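Local coordinates for TOXN (Bacillus thuringiensis, PDB 4ATO), which cleaves RNA within A-rich sequences as the toxin of a type III toxin-antitoxin system and is held in check by the ToxI RNA pseudoknot, at residues K26-K31 with R37-V42; S57-N62 with I79-V84; S65-K70 with K153-D158. All coordinates share one frame; numbering follows the deposited sequence.

Contact 1: K26-K31 with R37-V42. With nucleotides of chain B.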
loop_
_atom_site.group_PDB
_atom_site.type_symbol
_atom_site.label_atom_id
_atom_site.label_comp_id
_atom_site.label_asym_id
_atom_site.label_seq_id
_atom_site.Cartn_x
_atom_site.Cartn_y
_atom_site.Cartn_z
ATOM N N LYS A 26 25.316 -15.802 29.733
ATOM C CA LYS A 26 24.156 -15.780 28.834
ATOM C C LYS A 26 24.523 -15.908 27.357
ATOM O O LYS A 26 23.633 -15.987 26.502
ATOM C CB LYS A 26 23.298 -14.527 29.045
ATOM C CG LYS A 26 22.625 -14.425 30.403
ATOM C CD LYS A 26 22.083 -13.022 30.591
ATOM C CE LYS A 26 22.002 -12.640 32.039
ATOM N NZ LYS A 26 22.206 -11.177 32.199
ATOM N N VAL A 27 25.816 -15.922 27.050
ATOM C CA VAL A 27 26.252 -16.147 25.672
ATOM C C VAL A 27 25.756 -17.525 25.223
ATOM O O VAL A 27 25.831 -18.485 25.987
ATOM C CB VAL A 27 27.792 -16.060 25.537
ATOM C CG1 VAL A 27 28.232 -16.391 24.118
ATOM C CG2 VAL A 27 28.285 -14.675 25.929
ATOM N N PRO A 28 25.215 -17.621 23.998
ATOM C CA PRO A 28 24.619 -18.896 23.575
ATOM C C PRO A 28 25.640 -20.007 23.327
ATOM O O PRO A 28 26.688 -19.748 22.721
ATOM C CB PRO A 28 23.929 -18.538 22.251
ATOM C CG PRO A 28 23.758 -17.038 22.292
ATOM C CD PRO A 28 24.962 -16.546 23.022
ATOM N N PHE A 29 25.322 -21.220 23.787
ATOM C CA PHE A 29 26.108 -22.408 23.461
ATOM C C PHE A 29 26.182 -22.495 21.933
ATOM O O PHE A 29 25.179 -22.290 21.248
ATOM C CB PHE A 29 25.427 -23.680 23.981
ATOM C CG PHE A 29 25.354 -23.790 25.482
ATOM C CD1 PHE A 29 26.085 -22.952 26.302
ATOM C CD2 PHE A 29 24.563 -24.770 26.070
ATOM C CE1 PHE A 29 26.016 -23.077 27.684
ATOM C CE2 PHE A 29 24.488 -24.903 27.449
ATOM C CZ PHE A 29 25.213 -24.056 28.254
ATOM N N ASN A 30 27.338 -22.803 21.390
ATOM C CA ASN A 30 27.491 -22.833 19.957
ATOM C C ASN A 30 26.990 -24.108 19.300
ATOM O O ASN A 30 26.683 -24.121 18.133
ATOM C CB ASN A 30 28.951 -22.600 19.602
ATOM C CG ASN A 30 29.132 -21.524 18.567
ATOM O OD1 ASN A 30 28.304 -20.655 18.417
ATOM N ND2 ASN A 30 30.221 -21.589 17.849
ATOM N N LYS A 31 26.920 -25.180 20.066
ATOM C CA LYS A 31 26.586 -26.498 19.557
ATOM C C LYS A 31 27.093 -26.773 18.167
ATOM O O LYS A 31 26.313 -26.999 17.271
ATOM C CB LYS A 31 25.090 -26.719 19.579
ATOM C CG LYS A 31 24.496 -26.718 20.962
ATOM C CD LYS A 31 22.994 -26.689 20.891
ATOM C CE LYS A 31 22.409 -26.405 22.248
ATOM N NZ LYS A 31 21.555 -27.540 22.666
ATOM N N ARG A 37 25.861 -22.669 15.447
ATOM C CA ARG A 37 24.753 -21.718 15.540
ATOM C C ARG A 37 24.966 -20.483 14.677
ATOM O O ARG A 37 25.935 -19.752 14.860
ATOM C CB ARG A 37 24.509 -21.305 16.992
ATOM C CG ARG A 37 23.327 -20.368 17.174
ATOM C CD ARG A 37 23.302 -19.791 18.580
ATOM N NE ARG A 37 23.301 -20.843 19.592
ATOM C CZ ARG A 37 22.201 -21.435 20.058
ATOM N NH1 ARG A 37 21.001 -21.086 19.602
ATOM N NH2 ARG A 37 22.305 -22.385 20.976
ATOM N N PRO A 38 24.053 -20.251 13.724
ATOM C CA PRO A 38 24.223 -19.096 12.847
ATOM C C PRO A 38 23.765 -17.820 13.536
ATOM O O PRO A 38 22.855 -17.841 14.368
ATOM C CB PRO A 38 23.335 -19.429 11.643
ATOM C CG PRO A 38 22.294 -20.357 12.177
ATOM C CD PRO A 38 22.878 -21.067 13.368
ATOM N N TYR A 39 24.435 -16.728 13.195
ATOM C CA TYR A 39 24.163 -15.409 13.721
ATOM C C TYR A 39 23.932 -14.490 12.534
ATOM O O TYR A 39 24.524 -14.681 11.473
ATOM C CB TYR A 39 25.390 -14.878 14.464
ATOM C CG TYR A 39 25.628 -15.449 15.846
ATOM C CD1 TYR A 39 25.999 -16.775 16.020
ATOM C CD2 TYR A 39 25.506 -14.643 16.980
ATOM C CE1 TYR A 39 26.232 -17.297 17.294
ATOM C CE2 TYR A 39 25.728 -15.156 18.251
ATOM C CZ TYR A 39 26.090 -16.485 18.399
ATOM O OH TYR A 39 26.310 -17.001 19.654
ATOM N N VAL A 40 23.103 -13.472 12.717
ATOM C CA VAL A 40 22.905 -12.462 11.689
ATOM C C VAL A 40 23.706 -11.215 12.040
ATOM O O VAL A 40 23.748 -10.796 13.194
ATOM C CB VAL A 40 21.413 -12.105 11.539
ATOM C CG1 VAL A 40 21.229 -10.963 10.574
ATOM C CG2 VAL A 40 20.646 -13.313 11.071
ATOM N N GLY A 41 24.365 -10.636 11.047
ATOM C CA GLY A 41 25.159 -9.447 11.288
ATOM C C GLY A 41 24.302 -8.197 11.385
ATOM O O GLY A 41 23.507 -7.905 10.492
ATOM N N VAL A 42 24.453 -7.467 12.482
ATOM C CA VAL A 42 23.836 -6.154 12.627
ATOM C C VAL A 42 24.419 -5.261 11.544
ATOM O O VAL A 42 25.637 -5.263 11.330
ATOM C CB VAL A 42 24.123 -5.561 14.017
ATOM C CG1 VAL A 42 23.751 -4.085 14.060
ATOM C CG2 VAL A 42 23.351 -6.344 15.090
ATOM O "O5'" A B 1 19.843 -23.021 22.491
ATOM C "C5'" A B 1 19.382 -24.361 22.592
ATOM C "C4'" A B 1 19.465 -24.870 24.006
ATOM O "O4'" A B 1 20.829 -24.765 24.478
ATOM C "C3'" A B 1 18.653 -24.104 25.035
ATOM O "O3'" A B 1 17.295 -24.518 25.067
ATOM C "C2'" A B 1 19.400 -24.386 26.334
ATOM O "O2'" A B 1 19.036 -25.654 26.844
ATOM C "C1'" A B 1 20.843 -24.468 25.854
ATOM N N9 A B 1 21.601 -23.216 26.060
ATOM C C8 A B 1 22.163 -22.450 25.066
ATOM N N7 A B 1 22.835 -21.414 25.512
ATOM C C5 A B 1 22.727 -21.507 26.894
ATOM C C6 A B 1 23.235 -20.702 27.938
ATOM N N6 A B 1 23.972 -19.598 27.749
ATOM N N1 A B 1 22.950 -21.070 29.203
ATOM C C2 A B 1 22.211 -22.173 29.391
ATOM N N3 A B 1 21.684 -23.008 28.495
ATOM C C4 A B 1 21.977 -22.618 27.247
ATOM P P A B 2 16.142 -23.510 25.550
ATOM O OP1 A B 2 14.870 -24.262 25.502
ATOM O OP2 A B 2 16.277 -22.268 24.741
ATOM O "O5'" A B 2 16.534 -23.200 27.055
ATOM C "C5'" A B 2 16.288 -24.129 28.096
ATOM C "C4'" A B 2 16.761 -23.575 29.407
ATOM O "O4'" A B 2 18.163 -23.230 29.297
ATOM C "C3'" A B 2 16.076 -22.291 29.849
ATOM O "O3'" A B 2 14.900 -22.544 30.587
ATOM C "C2'" A B 2 17.150 -21.560 30.650
ATOM O "O2'" A B 2 17.178 -22.026 31.993
ATOM C "C1'" A B 2 18.429 -22.020 29.964
ATOM N N9 A B 2 18.961 -21.053 28.978
ATOM C C8 A B 2 18.841 -21.140 27.611
ATOM N N7 A B 2 19.474 -20.198 26.956
ATOM C C5 A B 2 20.092 -19.463 27.954
ATOM C C6 A B 2 20.920 -18.329 27.910
ATOM N N6 A B 2 21.281 -17.750 26.776
ATOM N N1 A B 2 21.379 -17.817 29.075
ATOM C C2 A B 2 21.007 -18.426 30.209
ATOM N N3 A B 2 20.234 -19.497 30.378
ATOM C C4 A B 2 19.799 -19.979 29.201
HETATM O O HOH W 1 26.608 -19.677 20.009
HETATM O O HOH W 2 28.445 -20.466 15.441
#
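Arg37 reaches side-on to the backbone of Phe29, its NE and NH2 both donating to the single carbonyl oxygen Phe29 O, each at 2.9 Å. That oxygen lies almost exactly in the guanidinium plane. The bend at chi3 (-55°), after an otherwise extended chain, turns this edge to it, while Pro28 CB packs on one face, 3.6 Å from Arg37 NE. With its other N-H, on the side toward NH1, Arg37 NH2 donates to O5' of A1 of chain B at 3.0 Å, and NH1 bonds a modified side chain of another protein chain and Leu55 O. Phe29 turns the other way and lays its ring flat on the adenine of A1, whose C5 sits 3.5 Å above the ring centre. Two adenines are read by backbone carbonyls: N6 of A1 donates to Val27 O and N6 of A2 of chain B to Lys26 O. Behind the loop, Tyr39 points its hydroxyl at the Pro28 ring, with OH 3.7 Å from Pro28 CD. A water takes the proton of Tyr39 OH and donates to Pro28 O and Asn30 OD1, while Asn30 ND2 bonds Ile12 O. The backbone bond from Arg37 N to Asn30 O (3.2 Å) closes the loop. This adenine-binding loop follows helix 14-23, which Tyr39 and Asn30 touch at Ile17, and leads into strand 38-41, paired with strands 9-12 and 51-56.

Contact 2: S57-N62 with I79-V84. With nucleotides of chain C; nucleotides of chain B.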
loop_
_atom_site.group_PDB
_atom_site.type_symbol
_atom_site.label_atom_id
_atom_site.label_comp_id
_atom_site.label_asym_id
_atom_site.label_seq_id
_atom_site.Cartn_x
_atom_site.Cartn_y
_atom_site.Cartn_z
ATOM N N SER A 57 16.311 -22.330 17.180
ATOM C CA SER A 57 15.174 -23.081 16.644
ATOM C C SER A 57 14.109 -23.368 17.705
ATOM O O SER A 57 13.112 -24.034 17.419
ATOM C CB SER A 57 15.636 -24.412 16.042
ATOM O OG SER A 57 16.036 -25.301 17.068
ATOM N N ARG A 58 14.309 -22.884 18.930
ATOM C CA ARG A 58 13.297 -23.077 19.974
ATOM C C ARG A 58 12.103 -22.143 19.737
ATOM O O ARG A 58 11.850 -21.221 20.511
ATOM C CB ARG A 58 13.893 -22.872 21.377
ATOM C CG ARG A 58 15.114 -23.759 21.725
ATOM C CD ARG A 58 14.780 -25.263 21.758
ATOM N NE ARG A 58 14.778 -25.842 20.417
ATOM C CZ ARG A 58 14.048 -26.893 20.044
ATOM N NH1 ARG A 58 13.257 -27.502 20.922
ATOM N NH2 ARG A 58 14.106 -27.331 18.787
ATOM N N ASN A 59 11.372 -22.405 18.662
ATOM C CA ASN A 59 10.337 -21.510 18.153
ATOM C C ASN A 59 9.103 -21.296 19.032
ATOM O O ASN A 59 8.360 -20.335 18.823
ATOM C CB ASN A 59 9.884 -21.984 16.770
ATOM C CG ASN A 59 10.989 -21.897 15.736
ATOM O OD1 ASN A 59 11.791 -20.968 15.751
ATOM N ND2 ASN A 59 11.029 -22.864 14.827
ATOM N N ASP A 60 8.876 -22.184 19.996
ATOM C CA ASP A 60 7.661 -22.139 20.817
ATOM C C ASP A 60 7.857 -21.590 22.231
ATOM O O ASP A 60 6.924 -21.589 23.032
ATOM C CB ASP A 60 7.029 -23.530 20.916
ATOM C CG ASP A 60 6.720 -24.122 19.564
ATOM O OD1 ASP A 60 6.161 -23.403 18.711
ATOM O OD2 ASP A 60 7.039 -25.309 19.353
ATOM N N LYS A 61 9.055 -21.127 22.554
ATOM C CA LYS A 61 9.273 -20.556 23.884
ATOM C C LYS A 61 8.471 -19.274 24.073
ATOM O O LYS A 61 7.985 -18.674 23.104
ATOM C CB LYS A 61 10.756 -20.258 24.107
ATOM C CG LYS A 61 11.650 -21.466 23.936
ATOM C CD LYS A 61 12.850 -21.401 24.884
ATOM C CE LYS A 61 13.687 -20.140 24.673
ATOM N NZ LYS A 61 14.765 -19.986 25.723
ATOM N N ASN A 62 8.338 -18.850 25.325
ATOM C CA ASN A 62 7.781 -17.538 25.631
ATOM C C ASN A 62 8.819 -16.450 25.365
ATOM O O ASN A 62 9.696 -16.213 26.198
ATOM C CB ASN A 62 7.349 -17.487 27.097
ATOM C CG ASN A 62 7.018 -16.074 27.566
ATOM O OD1 ASN A 62 6.651 -15.195 26.770
ATOM N ND2 ASN A 62 7.154 -15.846 28.865
ATOM N N ILE A 79 10.303 -20.554 11.555
ATOM C CA ILE A 79 11.616 -20.963 11.085
ATOM C C ILE A 79 12.720 -20.195 11.804
ATOM O O ILE A 79 13.618 -19.655 11.168
ATOM C CB ILE A 79 11.766 -20.782 9.553
ATOM C CG1 ILE A 79 11.313 -19.384 9.122
ATOM C CG2 ILE A 79 10.967 -21.823 8.790
ATOM C CD1 ILE A 79 11.709 -19.039 7.691
ATOM N N GLY A 80 12.663 -20.152 13.129
ATOM C CA GLY A 80 13.734 -19.527 13.890
ATOM C C GLY A 80 13.306 -18.266 14.615
ATOM O O GLY A 80 12.284 -17.641 14.293
ATOM N N VAL A 81 14.083 -17.895 15.622
ATOM C CA VAL A 81 13.837 -16.669 16.368
ATOM C C VAL A 81 15.190 -16.013 16.574
ATOM O O VAL A 81 16.145 -16.674 17.004
ATOM C CB VAL A 81 13.184 -16.966 17.754
ATOM C CG1 VAL A 81 12.922 -15.675 18.509
ATOM C CG2 VAL A 81 11.879 -17.735 17.586
ATOM N N LEU A 82 15.301 -14.733 16.243
ATOM C CA LEU A 82 16.554 -14.034 16.508
ATOM C C LEU A 82 16.505 -13.544 17.934
ATOM O O LEU A 82 15.553 -12.854 18.312
ATOM C CB LEU A 82 16.738 -12.834 15.594
ATOM C CG LEU A 82 17.303 -13.065 14.195
ATOM C CD1 LEU A 82 17.080 -11.808 13.356
ATOM C CD2 LEU A 82 18.778 -13.397 14.289
ATOM N N LEU A 83 17.528 -13.890 18.715
ATOM C CA LEU A 83 17.614 -13.463 20.113
ATOM C C LEU A 83 18.405 -12.159 20.268
ATOM O O LEU A 83 19.624 -12.179 20.504
ATOM C CB LEU A 83 18.276 -14.558 20.947
ATOM C CG LEU A 83 17.633 -15.937 20.781
ATOM C CD1 LEU A 83 18.400 -17.007 21.596
ATOM C CD2 LEU A 83 16.158 -15.900 21.173
ATOM N N VAL A 84 17.739 -11.018 20.145
ATOM C CA VAL A 84 18.498 -9.776 20.265
ATOM C C VAL A 84 19.060 -9.599 21.680
ATOM O O VAL A 84 20.114 -8.980 21.845
ATOM C CB VAL A 84 17.767 -8.520 19.690
ATOM C CG1 VAL A 84 16.364 -8.859 19.231
ATOM C CG2 VAL A 84 17.782 -7.351 20.668
ATOM P P A C 33 16.641 -30.892 11.257
ATOM O OP1 A C 33 17.460 -32.119 11.421
ATOM O OP2 A C 33 15.234 -30.898 11.737
ATOM O "O5'" A C 33 17.404 -29.653 11.864
ATOM C "C5'" A C 33 18.504 -29.064 11.190
ATOM C "C4'" A C 33 19.008 -27.871 11.949
ATOM O "O4'" A C 33 18.083 -26.761 11.749
ATOM C "C3'" A C 33 19.100 -28.081 13.447
ATOM O "O3'" A C 33 20.141 -27.276 13.959
ATOM C "C2'" A C 33 17.755 -27.554 13.954
ATOM O "O2'" A C 33 17.768 -27.089 15.288
ATOM C "C1'" A C 33 17.448 -26.425 12.973
ATOM N N9 A C 33 16.019 -26.278 12.712
ATOM C C8 A C 33 15.137 -27.314 12.493
ATOM N N7 A C 33 13.905 -26.922 12.295
ATOM C C5 A C 33 13.982 -25.540 12.395
ATOM C C6 A C 33 13.009 -24.534 12.288
ATOM N N6 A C 33 11.723 -24.773 12.034
ATOM N N1 A C 33 13.417 -23.255 12.446
ATOM C C2 A C 33 14.708 -23.013 12.693
ATOM N N3 A C 33 15.716 -23.870 12.818
ATOM C C4 A C 33 15.278 -25.129 12.669
ATOM P P A B 2 16.142 -23.510 25.550
ATOM O OP1 A B 2 14.870 -24.262 25.502
ATOM O OP2 A B 2 16.277 -22.268 24.741
ATOM O "O5'" A B 2 16.534 -23.200 27.055
ATOM C "C5'" A B 2 16.288 -24.129 28.096
ATOM C "C4'" A B 2 16.761 -23.575 29.407
ATOM O "O4'" A B 2 18.163 -23.230 29.297
ATOM C "C3'" A B 2 16.076 -22.291 29.849
ATOM O "O3'" A B 2 14.900 -22.544 30.587
ATOM C "C2'" A B 2 17.150 -21.560 30.650
ATOM O "O2'" A B 2 17.178 -22.026 31.993
ATOM C "C1'" A B 2 18.429 -22.020 29.964
ATOM N N9 A B 2 18.961 -21.053 28.978
ATOM C C8 A B 2 18.841 -21.140 27.611
ATOM N N7 A B 2 19.474 -20.198 26.956
ATOM C C5 A B 2 20.092 -19.463 27.954
ATOM C C6 A B 2 20.920 -18.329 27.910
ATOM N N6 A B 2 21.281 -17.750 26.776
ATOM N N1 A B 2 21.379 -17.817 29.075
ATOM C C2 A B 2 21.007 -18.426 30.209
ATOM N N3 A B 2 20.234 -19.497 30.378
ATOM C C4 A B 2 19.799 -19.979 29.201
ATOM P P U B 4 11.261 -17.067 31.845
ATOM O OP1 U B 4 10.233 -16.895 32.896
ATOM O OP2 U B 4 11.129 -18.203 30.897
ATOM O "O5'" U B 4 11.434 -15.705 31.041
ATOM C "C5'" U B 4 11.401 -14.458 31.714
ATOM C "C4'" U B 4 11.076 -13.331 30.771
ATOM O "O4'" U B 4 12.118 -13.236 29.765
ATOM C "C3'" U B 4 9.760 -13.471 30.006
ATOM O "O3'" U B 4 9.212 -12.167 29.804
ATOM C "C2'" U B 4 10.220 -14.050 28.660
ATOM O "O2'" U B 4 9.341 -13.808 27.580
ATOM C "C1'" U B 4 11.546 -13.336 28.472
ATOM N N1 U B 4 12.509 -14.035 27.600
ATOM C C2 U B 4 12.767 -13.446 26.383
ATOM O O2 U B 4 12.188 -12.443 26.019
ATOM N N3 U B 4 13.697 -14.089 25.602
ATOM C C4 U B 4 14.396 -15.232 25.927
ATOM O O4 U B 4 15.208 -15.687 25.120
ATOM C C5 U B 4 14.089 -15.778 27.218
ATOM C C6 U B 4 13.183 -15.167 27.995
#
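Ile79 meets Asn59 near the start of the second segment, its backbone N 4.1 Å from Asn59 ND2. Asn59 ND2 also lies 3.4 Å from N1 of A33 of chain C, placing this base beside both segments. At Gly80 the amide donates a weak bond to Asn59 OD1, 2.9 Å long but bent to 125° at the hydrogen. Asn59 CG lies anti to its carbonyl carbon (chi1 -65°), which carries the side-chain amide across to Gly80. Gly80 has a positive phi of 113°, a backbone shape suited to glycine. Next, Val81 brings CG2 to 3.7 Å from Asn59 OD1, so an apolar methyl flanks the acceptor. Asn59 sits in the type I turn Arg58-Lys61, around which the loop holds RNA: Ser57 OG is hydrogen-bonded to O2' of A33 (3.1 Å), Lys61 NZ donates to OP2 of A2 of chain B (2.9 Å), and Asn62 O accepts from O2' of U4 of chain B. The loop leaves strand 51-56, which pairs with strand 78-89 through Val81-Thr56 and Leu83-Pro54; Ile79 and Leu82 pack on helix 108-139.

Contact 3: S65-K70 with K153-D158. With nucleotides of chain B.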
loop_
_atom_site.group_PDB
_atom_site.type_symbol
_atom_site.label_atom_id
_atom_site.label_comp_id
_atom_site.label_asym_id
_atom_site.label_seq_id
_atom_site.Cartn_x
_atom_site.Cartn_y
_atom_site.Cartn_z
ATOM N N SER A 65 8.585 -9.623 22.828
ATOM C CA SER A 65 8.785 -9.101 21.477
ATOM C C SER A 65 9.892 -8.048 21.433
ATOM O O SER A 65 10.534 -7.862 20.411
ATOM C CB SER A 65 7.484 -8.521 20.930
ATOM O OG SER A 65 7.182 -7.306 21.585
ATOM N N GLN A 66 10.139 -7.387 22.557
ATOM C CA GLN A 66 11.149 -6.339 22.603
ATOM C C GLN A 66 12.564 -6.848 22.346
ATOM O O GLN A 66 13.413 -6.080 21.915
ATOM C CB GLN A 66 11.114 -5.604 23.942
ATOM C CG GLN A 66 9.828 -4.877 24.200
ATOM C CD GLN A 66 9.766 -4.355 25.607
ATOM O OE1 GLN A 66 10.132 -3.203 25.868
ATOM N NE2 GLN A 66 9.326 -5.203 26.536
ATOM N N VAL A 67 12.816 -8.129 22.608
ATOM C CA VAL A 67 14.164 -8.684 22.451
ATOM C C VAL A 67 14.217 -9.880 21.509
ATOM O O VAL A 67 15.131 -10.696 21.577
ATOM C CB VAL A 67 14.785 -9.134 23.804
ATOM C CG1 VAL A 67 15.210 -7.928 24.642
ATOM C CG2 VAL A 67 13.826 -10.053 24.570
ATOM N N SER A 68 13.248 -9.989 20.619
ATOM C CA SER A 68 13.273 -11.088 19.672
ATOM C C SER A 68 12.603 -10.742 18.357
ATOM O O SER A 68 11.772 -9.839 18.271
ATOM C CB SER A 68 12.607 -12.320 20.274
ATOM O OG SER A 68 11.376 -11.973 20.836
ATOM N N VAL A 69 12.987 -11.475 17.327
ATOM C CA VAL A 69 12.333 -11.378 16.038
ATOM C C VAL A 69 12.037 -12.803 15.596
ATOM O O VAL A 69 12.951 -13.610 15.407
ATOM C CB VAL A 69 13.232 -10.667 15.005
ATOM C CG1 VAL A 69 12.569 -10.674 13.621
ATOM C CG2 VAL A 69 13.549 -9.233 15.471
ATOM N N LYS A 70 10.758 -13.116 15.468
ATOM C CA LYS A 70 10.341 -14.417 14.998
ATOM C C LYS A 70 10.350 -14.450 13.471
ATOM O O LYS A 70 9.821 -13.553 12.814
ATOM C CB LYS A 70 8.960 -14.748 15.553
ATOM C CG LYS A 70 8.959 -14.881 17.062
ATOM C CD LYS A 70 7.560 -14.994 17.656
ATOM C CE LYS A 70 7.652 -15.411 19.133
ATOM N NZ LYS A 70 6.328 -15.577 19.814
ATOM N N LYS A 153 18.128 -5.762 31.489
ATOM C CA LYS A 153 19.441 -6.117 32.034
ATOM C C LYS A 153 19.499 -7.567 32.470
ATOM O O LYS A 153 20.519 -8.234 32.282
ATOM C CB LYS A 153 19.838 -5.203 33.202
ATOM C CG LYS A 153 20.329 -3.838 32.755
ATOM C CD LYS A 153 20.666 -2.946 33.945
ATOM C CE LYS A 153 21.128 -1.560 33.501
ATOM N NZ LYS A 153 20.000 -0.721 33.018
ATOM N N GLY A 154 18.401 -8.052 33.046
ATOM C CA GLY A 154 18.336 -9.423 33.521
ATOM C C GLY A 154 18.347 -10.435 32.384
ATOM O O GLY A 154 18.999 -11.470 32.471
ATOM N N VAL A 155 17.641 -10.130 31.300
ATOM C CA VAL A 155 17.461 -11.105 30.229
ATOM C C VAL A 155 18.531 -10.987 29.131
ATOM O O VAL A 155 18.648 -11.877 28.288
ATOM C CB VAL A 155 16.042 -11.002 29.605
ATOM C CG1 VAL A 155 15.983 -9.865 28.589
ATOM C CG2 VAL A 155 15.643 -12.313 28.951
ATOM N N CYS A 156 19.307 -9.899 29.141
ATOM C CA CYS A 156 20.298 -9.658 28.083
ATOM C C CYS A 156 21.713 -9.899 28.556
ATOM O O CYS A 156 22.025 -9.708 29.730
ATOM C CB CYS A 156 20.230 -8.224 27.565
ATOM S SG CYS A 156 18.678 -7.768 26.798
ATOM N N CYS A 157 22.574 -10.304 27.628
ATOM C CA CYS A 157 24.009 -10.281 27.880
ATOM C C CYS A 157 24.473 -8.901 28.394
ATOM O O CYS A 157 23.860 -7.857 28.104
ATOM C CB CYS A 157 24.768 -10.604 26.595
ATOM S SG CYS A 157 24.534 -12.268 25.968
ATOM N N ASP A 158 25.559 -8.913 29.156
ATOM C CA ASP A 158 26.211 -7.701 29.628
ATOM C C ASP A 158 27.031 -7.161 28.461
ATOM O O ASP A 158 28.214 -7.475 28.325
ATOM C CB ASP A 158 27.122 -8.046 30.814
ATOM C CG ASP A 158 27.706 -6.816 31.499
ATOM O OD1 ASP A 158 27.715 -5.729 30.892
ATOM O OD2 ASP A 158 28.176 -6.945 32.651
ATOM P P C B 19 8.525 -0.748 18.189
ATOM O OP1 C B 19 9.189 0.361 17.463
ATOM O OP2 C B 19 9.164 -2.077 18.188
ATOM O "O5'" C B 19 8.202 -0.311 19.681
ATOM C "C5'" C B 19 7.361 0.809 19.957
ATOM C "C4'" C B 19 7.323 1.122 21.437
ATOM O "O4'" C B 19 6.602 0.060 22.135
ATOM C "C3'" C B 19 8.688 1.220 22.111
ATOM O "O3'" C B 19 8.640 2.222 23.118
ATOM C "C2'" C B 19 8.851 -0.158 22.757
ATOM O "O2'" C B 19 9.728 -0.194 23.862
ATOM C "C1'" C B 19 7.416 -0.472 23.163
ATOM N N1 C B 19 7.121 -1.919 23.299
ATOM C C2 C B 19 6.843 -2.408 24.586
ATOM O O2 C B 19 6.870 -1.607 25.527
ATOM N N3 C B 19 6.564 -3.722 24.783
ATOM C C4 C B 19 6.539 -4.545 23.739
ATOM N N4 C B 19 6.253 -5.832 23.961
ATOM C C5 C B 19 6.806 -4.079 22.409
ATOM C C6 C B 19 7.088 -2.772 22.231
ATOM P P U B 4 11.261 -17.067 31.845
ATOM O OP1 U B 4 10.233 -16.895 32.896
ATOM O OP2 U B 4 11.129 -18.203 30.897
ATOM O "O5'" U B 4 11.434 -15.705 31.041
ATOM C "C5'" U B 4 11.401 -14.458 31.714
ATOM C "C4'" U B 4 11.076 -13.331 30.771
ATOM O "O4'" U B 4 12.118 -13.236 29.765
ATOM C "C3'" U B 4 9.760 -13.471 30.006
ATOM O "O3'" U B 4 9.212 -12.167 29.804
ATOM C "C2'" U B 4 10.220 -14.050 28.660
ATOM O "O2'" U B 4 9.341 -13.808 27.580
ATOM C "C1'" U B 4 11.546 -13.336 28.472
ATOM N N1 U B 4 12.509 -14.035 27.600
ATOM C C2 U B 4 12.767 -13.446 26.383
ATOM O O2 U B 4 12.188 -12.443 26.019
ATOM N N3 U B 4 13.697 -14.089 25.602
ATOM C C4 U B 4 14.396 -15.232 25.927
ATOM O O4 U B 4 15.208 -15.687 25.120
ATOM C C5 U B 4 14.089 -15.778 27.218
ATOM C C6 U B 4 13.183 -15.167 27.995
ATOM P P U B 16 2.786 -15.702 18.546
ATOM O OP1 U B 16 4.108 -16.364 18.410
ATOM O OP2 U B 16 2.416 -15.118 19.853
ATOM O "O5'" U B 16 2.604 -14.616 17.398
ATOM C "C5'" U B 16 2.944 -14.915 16.054
ATOM C "C4'" U B 16 2.611 -13.773 15.129
ATOM O "O4'" U B 16 1.184 -13.481 15.186
ATOM C "C3'" U B 16 3.255 -12.438 15.463
ATOM O "O3'" U B 16 4.622 -12.358 15.095
ATOM C "C2'" U B 16 2.349 -11.456 14.733
ATOM O "O2'" U B 16 2.600 -11.470 13.337
ATOM C "C1'" U B 16 0.977 -12.087 14.987
ATOM N N1 U B 16 0.349 -11.514 16.196
ATOM C C2 U B 16 -0.213 -10.258 16.048
ATOM O O2 U B 16 -0.242 -9.665 14.980
ATOM N N3 U B 16 -0.751 -9.722 17.192
ATOM C C4 U B 16 -0.749 -10.298 18.450
ATOM O O4 U B 16 -1.259 -9.691 19.390
ATOM C C5 U B 16 -0.124 -11.584 18.528
ATOM C C6 U B 16 0.400 -12.135 17.427
#
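Val67 has the greatest area buried here and supplies every side-chain contact of its segment with the other. Its CG1 branch meets Cys156 SG at 4.1 Å and Val155 CG1 at the longer distance of 4.5 Å, both apolar approaches. The two branches divide the work: with chi1 at -74°, CG1 stands anti to the carbonyl carbon and faces the protein, while CG2 lies 3.2 Å from O2 of U4 of chain B. Val155 is split in a similar way. Its CG1 occupies the position between the backbone N and the carbonyl carbon (chi1 81°) and goes to Val67, whereas CG2 comes within 3.7 Å of U4 O4', at the sugar, and also nears N1 of the base. The uridine is therefore touched by one methyl from each segment, and the two valines meet through their other methyls. Cys156, the first residue to depart from helical geometry after helix 147-155, contributes its sulfur; that side chain also touches Val139 of helix 108-139 and Asn85, and Val67 touches Val135 and Asn85. With just 84 Å² buried between the segments, the association is small and shares these neighbours. Polar RNA contacts flank it on the first segment: Ser65 OG accepts from N4 of C19 of chain B (2.9 Å), and Lys70 NZ donates to OP1 of U16 of chain B (2.7 Å). The arrangement is that of an RNA-binding groove, in which the approach to edge strand 68-72 of the antiparallel sheet and the end of a helix together provide an apolar seat for one nucleotide of the ToxI antitoxin.

Overall arrangement
The three contacts lie close together, with centres about 12 Å (1 and 2), about 13 Å (1 and 3) and about 11 Å (2 and 3) apart, and all reach the same six-stranded antiparallel sheet. Contact 1 closes before the others open, whereas contacts 2 and 3 alternate along the chain. Strands 68-72 and 78-89 are sheet neighbours, joined by a probable Leu82 N to Val69 O bond of 2.7 Å. Contact 1 meets contact 2 by packing of Val40 on Leu82, and contact 3 through Lys26 NZ, 2.9 Å from Cys156 O. Chain B nucleotides reach all three, and U4 touches both contacts 2 and 3, consistent with one continuous RNA-binding surface on the toxin.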